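Local coordinates for histidine phosphotransfer protein (Medicago truncatula, PDB 4G78), which probably relays phosphoryl groups through a histidine between cytokinin sensor kinases and response regulators in plant two-component signalling, at residues 8-13 against 131-136; 16-19 against 23-26; 59-64 against 76-81; 98-103 against 114-119. All coordinates share one frame; numbering follows the deposited sequence.

Overall arrangement
The four contacts fall into two pairs, interaction 1 on the far side of the chain's centre from interactions 3 and 4, with interaction 2 beside interaction 1. Interactions 1 and 2 share helix 6-20, their centres 12 Å apart, and L131 CD2 rests 3.9 Å from M18 CE. Interactions 3 and 4 lie in the four-helix bundle of the HPt domain, centres 10 Å apart; they meet through a D76 OD2 to R102 NH2 salt bridge of 3.0 Å, for the modelled conformer of D76. This side carries H80, the predicted phosphohistidine, unmodified here, with R102 packed against it. Interactions 1 and 3 have centres about 31 Å apart; helix 110-145 serves both interactions 1 and 4.

Interaction 1: residues 8-13 against 131-136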
loop_
_atom_site.group_PDB
_atom_site.type_symbol
_atom_site.label_atom_id
_atom_site.label_comp_id
_atom_site.label_asym_id
_atom_site.label_seq_id
_atom_site.Cartn_x
_atom_site.Cartn_y
_atom_site.Cartn_z
ATOM N N HIS A 8 -16.972 13.156 -8.717
ATOM C CA HIS A 8 -15.744 13.823 -8.961
ATOM C C HIS A 8 -15.190 14.506 -7.710
ATOM O O HIS A 8 -14.004 14.448 -7.419
ATOM C CB HIS A 8 -15.856 14.834 -10.080
ATOM C CG HIS A 8 -15.959 14.219 -11.486
ATOM N ND1 HIS A 8 -17.057 13.611 -11.922
ATOM C CD2 HIS A 8 -15.052 14.175 -12.451
ATOM C CE1 HIS A 8 -16.825 13.208 -13.205
ATOM N NE2 HIS A 8 -15.613 13.560 -13.538
ATOM N N ARG A 9 -16.067 15.181 -6.979
ATOM C CA ARG A 9 -15.672 15.844 -5.746
ATOM C C ARG A 9 -15.207 14.817 -4.719
ATOM O O ARG A 9 -14.197 15.018 -4.055
ATOM C CB ARG A 9 -16.806 16.685 -5.160
ATOM C CG ARG A 9 -17.130 17.931 -5.962
ATOM C CD ARG A 9 -18.143 18.805 -5.217
ATOM N NE ARG A 9 -19.497 18.487 -5.631
ATOM C CZ ARG A 9 -20.413 17.906 -4.879
ATOM N NH1 ARG A 9 -20.147 17.537 -3.637
ATOM N NH2 ARG A 9 -21.601 17.684 -5.402
ATOM N N LYS A 10 -15.936 13.719 -4.582
ATOM C CA LYS A 10 -15.554 12.711 -3.595
ATOM C C LYS A 10 -14.196 12.115 -3.945
ATOM O O LYS A 10 -13.361 11.878 -3.058
ATOM C CB LYS A 10 -16.616 11.646 -3.433
ATOM C CG LYS A 10 -16.286 10.606 -2.370
ATOM C CD LYS A 10 -16.140 11.061 -0.966
ATOM C CE LYS A 10 -17.420 11.521 -0.351
ATOM N NZ LYS A 10 -18.345 10.394 -0.121
ATOM N N LEU A 11 -13.972 11.814 -5.227
ATOM C CA LEU A 11 -12.707 11.240 -5.624
ATOM C C LEU A 11 -11.569 12.178 -5.297
ATOM O O LEU A 11 -10.548 11.778 -4.697
ATOM C CB LEU A 11 -12.742 10.882 -7.098
ATOM C CG LEU A 11 -11.444 10.352 -7.694
ATOM C CD1 LEU A 11 -10.899 9.161 -6.922
ATOM C CD2 LEU A 11 -11.661 10.029 -9.131
ATOM N N ARG A 12 -11.698 13.470 -5.684
ATOM C CA ARG A 12 -10.610 14.401 -5.411
ATOM C C ARG A 12 -10.426 14.546 -3.889
ATOM O O ARG A 12 -9.272 14.650 -3.428
ATOM C CB ARG A 12 -10.910 15.770 -6.049
ATOM C CG ARG A 12 -10.810 15.772 -7.548
ATOM C CD ARG A 12 -10.897 17.182 -8.139
ATOM N NE ARG A 12 -12.122 17.829 -7.927
ATOM C CZ ARG A 12 -13.184 17.898 -8.728
ATOM N NH1 ARG A 12 -13.206 17.265 -9.889
ATOM N NH2 ARG A 12 -14.255 18.570 -8.328
ATOM N N ASP A 13 -11.495 14.624 -3.134
ATOM C CA ASP A 13 -11.416 14.835 -1.691
ATOM C C ASP A 13 -10.770 13.622 -0.993
ATOM O O ASP A 13 -9.920 13.760 -0.123
ATOM C CB ASP A 13 -12.781 15.094 -1.102
ATOM C CG ASP A 13 -13.357 16.471 -1.463
ATOM O OD1 ASP A 13 -12.581 17.343 -1.848
ATOM O OD2 ASP A 13 -14.601 16.606 -1.305
ATOM N N LEU A 131 -7.561 2.634 -1.112
ATOM C CA LEU A 131 -7.338 2.588 -2.536
ATOM C C LEU A 131 -8.472 1.947 -3.273
ATOM O O LEU A 131 -8.872 2.401 -4.352
ATOM C CB LEU A 131 -6.038 1.839 -2.897
ATOM C CG LEU A 131 -4.774 2.634 -2.618
ATOM C CD1 LEU A 131 -3.569 1.718 -2.849
ATOM C CD2 LEU A 131 -4.730 3.920 -3.438
ATOM N N LYS A 132 -9.058 0.868 -2.743
ATOM C CA LYS A 132 -10.198 0.238 -3.388
ATOM C C LYS A 132 -11.326 1.238 -3.540
ATOM O O LYS A 132 -12.059 1.219 -4.539
ATOM C CB LYS A 132 -10.631 -1.021 -2.617
ATOM C CG LYS A 132 -9.774 -2.246 -2.942
ATOM C CD LYS A 132 -10.364 -3.554 -2.385
ATOM C CE LYS A 132 -10.583 -4.534 -3.534
ATOM N NZ LYS A 132 -9.958 -5.885 -3.231
ATOM N N TYR A 133 -11.531 2.095 -2.561
ATOM C CA TYR A 133 -12.568 3.150 -2.676
ATOM C C TYR A 133 -12.237 4.142 -3.753
ATOM O O TYR A 133 -13.100 4.509 -4.571
ATOM C CB TYR A 133 -12.753 3.781 -1.306
ATOM C CG TYR A 133 -13.868 4.805 -1.276
ATOM C CD1 TYR A 133 -15.172 4.466 -1.684
ATOM C CD2 TYR A 133 -13.683 6.085 -0.821
ATOM C CE1 TYR A 133 -16.182 5.409 -1.650
ATOM C CE2 TYR A 133 -14.729 6.988 -0.767
ATOM C CZ TYR A 133 -15.989 6.633 -1.201
ATOM O OH TYR A 133 -16.984 7.574 -1.129
ATOM N N LEU A 134 -10.974 4.566 -3.833
ATOM C CA LEU A 134 -10.508 5.460 -4.891
ATOM C C LEU A 134 -10.876 4.841 -6.253
ATOM O O LEU A 134 -11.430 5.507 -7.136
ATOM C CB LEU A 134 -9.008 5.704 -4.606
ATOM C CG LEU A 134 -8.374 6.826 -5.447
ATOM C CD1 LEU A 134 -9.051 8.074 -5.436
ATOM C CD2 LEU A 134 -6.943 6.906 -5.015
ATOM N N PHE A 135 -10.523 3.574 -6.426
ATOM C CA PHE A 135 -10.718 2.923 -7.699
ATOM C C PHE A 135 -12.197 2.715 -8.009
ATOM O O PHE A 135 -12.617 2.816 -9.166
ATOM C CB PHE A 135 -9.973 1.581 -7.709
ATOM C CG PHE A 135 -8.472 1.703 -7.512
ATOM C CD1 PHE A 135 -7.763 2.844 -7.837
ATOM C CD2 PHE A 135 -7.778 0.595 -7.018
ATOM C CE1 PHE A 135 -6.378 2.919 -7.715
ATOM C CE2 PHE A 135 -6.373 0.667 -6.882
ATOM C CZ PHE A 135 -5.714 1.826 -7.219
ATOM N N LYS A 136 -13.019 2.461 -6.967
ATOM C CA LYS A 136 -14.473 2.348 -7.174
ATOM C C LYS A 136 -15.013 3.631 -7.769
ATOM O O LYS A 136 -15.792 3.615 -8.727
ATOM C CB LYS A 136 -15.153 2.061 -5.799
ATOM C CG LYS A 136 -16.720 1.981 -5.884
ATOM C CD LYS A 136 -17.313 1.802 -4.473
ATOM C CE LYS A 136 -18.752 1.508 -4.428
ATOM N NZ LYS A 136 -19.625 2.630 -4.704
#
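The N-terminal helix 6-20 lies against the later half of the long helix 110-145, running roughly antiparallel to it, and here K10 and L11 meet Y133 and L134. The nearest pair of CA atoms is L11 and L134, 6.2 Å apart. K10 carries the polar half of the contact. Its CG starts anti to the backbone N (chi1 -178°), and the chain then bends at each of the next three torsions, curling about the phenol oxygen. As a result CG of K10 lies 3.3 Å from OH of Y133, and NZ of K10 comes back to donate a hydrogen bond to that same OH at 3.3 Å, a fairly long one. The two side chains cross at about a right angle, and the Y133 ring is also packed edge-to-face with H14. In the apolar half L11 and L134 likewise cross at about a right angle. Their CD1 methyls are modelled too close to be real, and L134 has a second conformer, so the exact fit there is doubtful. L11 also packs on Q138 and I141, while L134 reaches H14, E15 and F28. With an ammonium donating to it, the phenol oxygen of Y133 acts as acceptor, and the nearby positive charge would tend to favour ionisation of the tyrosine slightly, though the exposure of K10 probably keeps the effect small.

Interaction 2: residues 16-19 against 23-26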
loop_
_atom_site.group_PDB
_atom_site.type_symbol
_atom_site.label_atom_id
_atom_site.label_comp_id
_atom_site.label_asym_id
_atom_site.label_seq_id
_atom_site.Cartn_x
_atom_site.Cartn_y
_atom_site.Cartn_z
ATOM N N ALA A 16 -7.070 13.382 -1.925
ATOM C CA ALA A 16 -6.314 14.397 -1.207
ATOM C C ALA A 16 -6.180 14.028 0.284
ATOM O O ALA A 16 -5.138 14.299 0.885
ATOM C CB ALA A 16 -6.964 15.763 -1.362
ATOM N N ALA A 17 -7.233 13.468 0.861
ATOM C CA ALA A 17 -7.170 13.054 2.274
ATOM C C ALA A 17 -6.129 11.961 2.458
ATOM O O ALA A 17 -5.409 11.945 3.465
ATOM C CB ALA A 17 -8.532 12.600 2.739
ATOM N N MET A 18 -6.052 11.028 1.520
ATOM C CA MET A 18 -5.045 9.970 1.595
ATOM C C MET A 18 -3.649 10.536 1.605
ATOM O O MET A 18 -2.764 10.051 2.331
ATOM C CB MET A 18 -5.235 8.947 0.501
ATOM C CG MET A 18 -6.444 8.086 0.621
ATOM S SD MET A 18 -6.576 6.779 -0.597
ATOM C CE MET A 18 -5.232 5.714 -0.037
ATOM N N PHE A 19 -3.378 11.546 0.767
ATOM C CA PHE A 19 -2.088 12.190 0.807
ATOM C C PHE A 19 -1.885 12.954 2.132
ATOM O O PHE A 19 -0.833 12.845 2.757
ATOM C CB PHE A 19 -1.919 13.170 -0.379
ATOM C CG PHE A 19 -1.515 12.475 -1.644
ATOM C CD1 PHE A 19 -0.170 12.269 -1.926
ATOM C CD2 PHE A 19 -2.453 12.009 -2.555
ATOM C CE1 PHE A 19 0.229 11.631 -3.094
ATOM C CE2 PHE A 19 -2.054 11.332 -3.718
ATOM C CZ PHE A 19 -0.711 11.149 -3.948
ATOM N N TYR A 23 -1.000 8.269 3.701
ATOM C CA TYR A 23 -1.140 6.957 3.092
ATOM C C TYR A 23 -0.365 6.843 1.788
ATOM O O TYR A 23 0.105 5.761 1.432
ATOM C CB TYR A 23 -2.596 6.609 2.853
ATOM C CG TYR A 23 -3.382 6.372 4.093
ATOM C CD1 TYR A 23 -3.135 5.214 4.858
ATOM C CD2 TYR A 23 -4.299 7.273 4.597
ATOM C CE1 TYR A 23 -3.790 4.997 6.045
ATOM C CE2 TYR A 23 -4.970 7.015 5.738
ATOM C CZ TYR A 23 -4.689 5.843 6.478
ATOM O OH TYR A 23 -5.373 5.568 7.631
ATOM N N LEU A 24 -0.337 7.946 1.022
ATOM C CA LEU A 24 0.253 8.000 -0.306
ATOM C C LEU A 24 1.295 9.093 -0.336
ATOM O O LEU A 24 1.158 10.108 0.344
ATOM C CB LEU A 24 -0.829 8.352 -1.346
ATOM C CG LEU A 24 -1.978 7.358 -1.415
ATOM C CD1 LEU A 24 -3.067 7.902 -2.347
ATOM C CD2 LEU A 24 -1.505 5.985 -1.811
ATOM N N ASP A 25 2.306 8.894 -1.182
ATOM C CA ASP A 25 3.294 9.899 -1.480
ATOM C C ASP A 25 3.467 10.045 -2.990
ATOM O O ASP A 25 2.759 9.433 -3.783
ATOM C CB ASP A 25 4.633 9.605 -0.758
ATOM C CG ASP A 25 5.369 8.366 -1.242
ATOM O OD1 ASP A 25 5.426 8.116 -2.463
ATOM O OD2 ASP A 25 5.863 7.618 -0.404
ATOM N N ASP A 26 4.397 10.906 -3.372
ATOM C CA ASP A 26 4.514 11.286 -4.765
ATOM C C ASP A 26 4.774 10.114 -5.722
ATOM O O ASP A 26 4.491 10.253 -6.902
ATOM C CB ASP A 26 5.652 12.311 -4.951
ATOM C CG ASP A 26 5.601 12.936 -6.335
ATOM O OD1 ASP A 26 4.603 13.650 -6.617
ATOM O OD2 ASP A 26 6.541 12.747 -7.109
#
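M18 O, near the end of helix 6-20, receives two weak hydrogen bonds from the chain that follows: Y23 N at 2.9 Å, bent to 130°, and L24 N at 3.5 Å. Both are consistent with the turn folding back on the helix, which places L24 against M18 and F19. CB of L24 sits squarely over one face of the F19 ring, 3.8 Å from its centroid and 9° off the normal, a CH-pi contact. Further out, CD1 of L24 touches both CB of M18 (3.7 Å) and CE2 of F19 (3.8 Å). The CB of F19 points away from the turn, but with CG beside the backbone N (chi1 -82°) the ring swings back over L24, and its CE1 comes 3.4 Å from O of D25. An alanine at F19 would take away the ring over L24 CB and is likely to leave that part of the turn, and F28, without their aromatic cover. D25 then N-caps the next helix, its OD1 accepting from Q27 N. Backbone bonds also tie Y23 to A92. L24 packs on L127 and M18 on N130, so the turn is seated on helix 110-145 as the chain passes into helix 26-32.

Interaction 3: residues 59-64 against 76-81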
loop_
_atom_site.group_PDB
_atom_site.type_symbol
_atom_site.label_atom_id
_atom_site.label_comp_id
_atom_site.label_asym_id
_atom_site.label_seq_id
_atom_site.Cartn_x
_atom_site.Cartn_y
_atom_site.Cartn_z
ATOM N N ASN A 59 1.733 -12.844 4.884
ATOM C CA ASN A 59 1.430 -14.208 5.401
ATOM C C ASN A 59 2.740 -14.923 5.732
ATOM O O ASN A 59 2.857 -15.606 6.777
ATOM C CB ASN A 59 0.606 -14.952 4.401
ATOM C CG ASN A 59 -0.811 -14.505 4.281
ATOM O OD1 ASN A 59 -1.432 -14.832 3.197
ATOM N ND2 ASN A 59 -1.244 -13.790 5.362
ATOM N N ASN A 60 3.774 -14.764 4.875
ATOM C CA ASN A 60 5.066 -15.367 5.187
ATOM C C ASN A 60 5.670 -14.851 6.413
ATOM O O ASN A 60 6.272 -15.601 7.223
ATOM C CB ASN A 60 6.023 -15.195 3.984
ATOM C CG ASN A 60 5.669 -16.088 2.829
ATOM O OD1 ASN A 60 5.202 -17.169 3.064
ATOM N ND2 ASN A 60 5.921 -15.854 1.593
ATOM N N MET A 61 5.565 -13.542 6.674
ATOM C CA MET A 61 6.109 -12.961 7.857
ATOM C C MET A 61 5.378 -13.467 9.114
ATOM O O MET A 61 5.998 -13.768 10.150
ATOM C CB MET A 61 6.009 -11.406 7.903
ATOM C CG MET A 61 6.978 -10.774 6.947
ATOM S SD MET A 61 6.895 -8.996 6.846
ATOM C CE MET A 61 8.088 -8.638 8.133
ATOM N N SER A 62 4.067 -13.542 9.041
ATOM C CA SER A 62 3.275 -14.056 10.161
ATOM C C SER A 62 3.713 -15.448 10.531
ATOM O O SER A 62 3.932 -15.788 11.706
ATOM C CB SER A 62 1.822 -14.010 9.695
ATOM O OG SER A 62 1.026 -14.357 10.846
ATOM N N ARG A 63 3.821 -16.328 9.540
ATOM C CA ARG A 63 4.247 -17.675 9.797
ATOM C C ARG A 63 5.645 -17.731 10.342
ATOM O O ARG A 63 5.938 -18.496 11.284
ATOM C CB ARG A 63 4.096 -18.543 8.539
ATOM C CG ARG A 63 2.695 -18.707 8.043
ATOM C CD ARG A 63 1.759 -19.402 8.985
ATOM N NE ARG A 63 1.198 -18.560 9.999
ATOM C CZ ARG A 63 0.446 -17.485 9.830
ATOM N NH1 ARG A 63 0.095 -16.735 10.857
ATOM N NH2 ARG A 63 0.040 -17.148 8.602
ATOM N N ALA A 64 6.529 -16.914 9.817
ATOM C CA ALA A 64 7.889 -16.890 10.313
ATOM C C ALA A 64 7.973 -16.572 11.746
ATOM O O ALA A 64 8.812 -17.133 12.515
ATOM C CB ALA A 64 8.777 -15.923 9.503
ATOM N N ASP A 76 13.806 -9.869 8.737
ATOM C CA ASP A 76 14.404 -8.647 8.242
ATOM C C ASP A 76 14.437 -8.601 6.704
ATOM O O ASP A 76 14.093 -7.556 6.112
ATOM C CB ASP A 76 15.756 -8.442 8.927
ATOM C CG ASP A 76 16.285 -7.030 8.737
ATOM O OD1 ASP A 76 15.878 -6.055 9.177
ATOM O OD2 ASP A 76 17.071 -7.077 7.871
ATOM N N ALA A 77 14.696 -9.720 6.057
ATOM C CA ALA A 77 14.704 -9.754 4.587
ATOM C C ALA A 77 13.287 -9.474 4.062
ATOM O O ALA A 77 13.132 -8.771 3.057
ATOM C CB ALA A 77 15.228 -11.057 4.124
ATOM N N HIS A 78 12.289 -10.073 4.657
ATOM C CA HIS A 78 10.908 -9.834 4.229
ATOM C C HIS A 78 10.547 -8.353 4.385
ATOM O O HIS A 78 9.918 -7.759 3.537
ATOM C CB HIS A 78 9.895 -10.702 4.995
ATOM C CG HIS A 78 9.876 -12.126 4.721
ATOM N ND1 HIS A 78 9.815 -12.652 3.449
ATOM C CD2 HIS A 78 9.799 -13.195 5.602
ATOM C CE1 HIS A 78 9.792 -14.009 3.564
ATOM N NE2 HIS A 78 9.811 -14.353 4.885
ATOM N N ALA A 79 10.906 -7.781 5.526
ATOM C CA ALA A 79 10.581 -6.362 5.783
ATOM C C ALA A 79 11.265 -5.480 4.728
ATOM O O ALA A 79 10.650 -4.528 4.246
ATOM C CB ALA A 79 10.988 -5.950 7.161
ATOM N N HIS A 80 12.521 -5.780 4.365
ATOM C CA HIS A 80 13.216 -5.028 3.374
ATOM C C HIS A 80 12.589 -5.156 2.025
ATOM O O HIS A 80 12.438 -4.170 1.253
ATOM C CB HIS A 80 14.689 -5.507 3.330
ATOM C CG HIS A 80 15.548 -4.790 2.358
ATOM N ND1 HIS A 80 15.982 -5.206 1.061
ATOM C CD2 HIS A 80 16.048 -3.544 2.560
ATOM C CE1 HIS A 80 16.669 -4.202 0.572
ATOM N NE2 HIS A 80 16.724 -3.144 1.453
ATOM N N GLN A 81 12.172 -6.357 1.639
ATOM C CA GLN A 81 11.479 -6.565 0.380
ATOM C C GLN A 81 10.194 -5.765 0.353
ATOM O O GLN A 81 9.864 -5.111 -0.643
ATOM C CB GLN A 81 11.269 -8.031 0.078
ATOM C CG GLN A 81 10.333 -8.339 -1.099
ATOM C CD GLN A 81 11.004 -8.047 -2.417
ATOM O OE1 GLN A 81 12.236 -8.156 -2.582
ATOM N NE2 GLN A 81 10.146 -7.703 -3.428
#
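N60, which faces H78 across the contact, has its backbone O bonded by N of A64 at 2.9 Å, one turn on in the same helix. No hydrogen bond crosses between the segments; they meet by packing. CB of N60 approaches the imidazole of H78 off-centre, 4.3 Å from its centroid and 29° from the normal, a loose CH-pi contact in which CE1 and NE2 of H78 are the nearest ring atoms. The H78 ring is carried toward N60 with its CG beside the backbone N (chi1 -71°). These are neighbouring antiparallel helices of the HPt four-helix bundle, 41-66 and 72-89, whose local axes approach to 10.1 Å with 161° between their directions. M61 works on the inner side. In the modelled one of its two conformers, CG of M61 lies 3.5 Å from CB of H78, the two side chains sliding past each other in opposite directions. The bend at its third torsion turns CE of M61 to CB of A79, 4.1 Å away. M61 continues inward to L117 and L120. H80, the predicted phosphohistidine, directly follows A79 yet is exposed and takes no part in this packing.

Interaction 4: residues 98-103 against 114-119; sequences CGTFRN and VRCLQQ
C116 stands over the face of the F101 ring, its CB nearly on the ring axis: 3.5 Å from the centroid and 11° off the normal. SG of C116 lies beyond it at 4.6 Å from the same centroid, so this is a close CH-pi contact from CB, with the sulfur behind it in a longer sulfur-aromatic contact. It belongs to the HPt helical bundle, where the chain around the passage from helix 92-99 to helix 101-106 packs on the first part of helix 110-145. With its SG beside the backbone N (chi1 -64°), C116 leans over to T100 as well, whose OG1 is 3.3 Å from that sulfur; the clear partner of T100 OG1 is the backbone O of V97. Past the cysteine, CZ of F101 approaches the backbone N of L117 obliquely at 3.6 Å, and the same CZ is 4.3 Å from CB of L117. The ring thus slips in beside helix 110-145, where it also touches L120, and it meets A79 of helix 72-89 and M61 of helix 41-66. A serine in place of F101 would remove the whole ring and would probably open a gap between these helices, leaving the C116 side chain without the face it rests on. At the rim of the ring the backbone O of C98 lies in its plane, 3.5 Å from CD2 of F101.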
loop_
_atom_site.group_PDB
_atom_site.type_symbol
_atom_site.label_atom_id
_atom_site.label_comp_id
_atom_site.label_asym_id
_atom_site.label_seq_id
_atom_site.Cartn_x
_atom_site.Cartn_y
_atom_site.Cartn_z
ATOM N N CYS A 98 7.743 -0.731 7.507
ATOM C CA CYS A 98 8.715 -1.752 7.156
ATOM C C CYS A 98 10.083 -1.411 7.671
ATOM O O CYS A 98 10.870 -2.288 8.030
ATOM C CB CYS A 98 8.761 -1.937 5.640
ATOM S SG CYS A 98 7.313 -2.687 4.957
ATOM N N GLY A 99 10.431 -0.121 7.742
ATOM C CA GLY A 99 11.740 0.265 8.191
ATOM C C GLY A 99 11.930 0.073 9.679
ATOM O O GLY A 99 13.074 0.043 10.163
ATOM N N THR A 100 10.911 -0.143 10.432
ATOM C CA THR A 100 11.037 -0.355 11.867
ATOM C C THR A 100 11.485 -1.741 12.271
ATOM O O THR A 100 11.844 -1.914 13.447
ATOM C CB THR A 100 9.784 0.037 12.578
ATOM O OG1 THR A 100 8.720 -0.929 12.277
ATOM C CG2 THR A 100 9.280 1.418 12.325
ATOM N N PHE A 101 11.474 -2.746 11.398
ATOM C CA PHE A 101 11.767 -4.097 11.793
ATOM C C PHE A 101 13.241 -4.287 12.026
ATOM O O PHE A 101 13.604 -5.102 12.917
ATOM C CB PHE A 101 11.389 -5.086 10.664
ATOM C CG PHE A 101 9.915 -5.403 10.621
ATOM C CD1 PHE A 101 9.443 -6.523 11.268
ATOM C CD2 PHE A 101 9.043 -4.555 9.942
ATOM C CE1 PHE A 101 8.043 -6.818 11.162
ATOM C CE2 PHE A 101 7.721 -4.884 9.810
ATOM C CZ PHE A 101 7.244 -6.003 10.387
ATOM N N ARG A 102 14.135 -3.660 11.294
ATOM C CA ARG A 102 15.550 -4.065 11.280
ATOM C C ARG A 102 16.107 -4.014 12.691
ATOM O O ARG A 102 16.818 -4.930 13.106
ATOM C CB ARG A 102 16.308 -3.142 10.328
ATOM C CG ARG A 102 17.715 -3.599 9.963
ATOM C CD ARG A 102 18.095 -3.049 8.587
ATOM N NE ARG A 102 18.270 -4.097 7.602
ATOM C CZ ARG A 102 17.662 -4.199 6.436
ATOM N NH1 ARG A 102 16.772 -3.299 6.040
ATOM N NH2 ARG A 102 17.940 -5.226 5.635
ATOM N N ASN A 103 15.785 -2.911 13.295
ATOM C CA ASN A 103 16.349 -2.785 14.668
ATOM C C ASN A 103 15.977 -4.007 15.501
ATOM O O ASN A 103 16.816 -4.544 16.248
ATOM C CB ASN A 103 15.768 -1.470 15.208
ATOM C CG ASN A 103 16.281 -1.002 16.551
ATOM O OD1 ASN A 103 16.831 -1.743 17.370
ATOM N ND2 ASN A 103 16.128 0.282 16.820
ATOM N N VAL A 114 6.728 -8.544 16.673
ATOM C CA VAL A 114 5.279 -8.758 16.665
ATOM C C VAL A 114 4.611 -7.451 16.548
ATOM O O VAL A 114 3.649 -7.277 15.785
ATOM C CB VAL A 114 4.900 -9.526 17.948
ATOM C CG1 VAL A 114 3.435 -9.360 18.208
ATOM C CG2 VAL A 114 5.425 -10.985 17.838
ATOM N N ARG A 115 5.050 -6.449 17.356
ATOM C CA ARG A 115 4.401 -5.100 17.276
ATOM C C ARG A 115 4.521 -4.570 15.882
ATOM O O ARG A 115 3.584 -3.921 15.359
ATOM C CB ARG A 115 5.109 -4.190 18.301
ATOM C CG ARG A 115 4.752 -4.579 19.770
ATOM C CD ARG A 115 5.156 -3.398 20.662
ATOM N NE ARG A 115 6.547 -3.294 20.904
ATOM C CZ ARG A 115 7.310 -3.925 21.748
ATOM N NH1 ARG A 115 6.822 -4.837 22.595
ATOM N NH2 ARG A 115 8.630 -3.667 21.805
ATOM N N CYS A 116 5.726 -4.620 15.293
ATOM C CA CYS A 116 5.953 -4.127 13.959
ATOM C C CYS A 116 5.019 -4.799 12.950
ATOM O O CYS A 116 4.437 -4.171 12.062
ATOM C CB CYS A 116 7.405 -4.295 13.492
ATOM S SG CYS A 116 8.582 -3.357 14.440
ATOM N N LEU A 117 4.859 -6.121 13.042
ATOM C CA LEU A 117 3.961 -6.848 12.136
ATOM C C LEU A 117 2.500 -6.458 12.301
ATOM O O LEU A 117 1.770 -6.288 11.305
ATOM C CB LEU A 117 4.152 -8.347 12.254
ATOM C CG LEU A 117 3.287 -9.179 11.257
ATOM C CD1 LEU A 117 3.585 -8.751 9.800
ATOM C CD2 LEU A 117 3.367 -10.627 11.615
ATOM N N GLN A 118 2.087 -6.231 13.551
ATOM C CA GLN A 118 0.729 -5.787 13.758
ATOM C C GLN A 118 0.503 -4.389 13.103
ATOM O O GLN A 118 -0.524 -4.220 12.437
ATOM C CB GLN A 118 0.383 -5.707 15.248
ATOM C CG GLN A 118 0.304 -7.006 15.999
ATOM C CD GLN A 118 0.450 -6.949 17.515
ATOM O OE1 GLN A 118 0.915 -5.993 18.128
ATOM N NE2 GLN A 118 0.018 -8.078 18.040
ATOM N N GLN A 119 1.453 -3.531 13.239
ATOM C CA GLN A 119 1.326 -2.218 12.602
ATOM C C GLN A 119 1.313 -2.366 11.095
ATOM O O GLN A 119 0.587 -1.636 10.411
ATOM C CB GLN A 119 2.443 -1.328 13.047
ATOM C CG GLN A 119 2.319 -0.831 14.444
ATOM C CD GLN A 119 0.939 -0.100 14.565
ATOM O OE1 GLN A 119 0.685 0.895 13.847
ATOM N NE2 GLN A 119 0.057 -0.698 15.412
#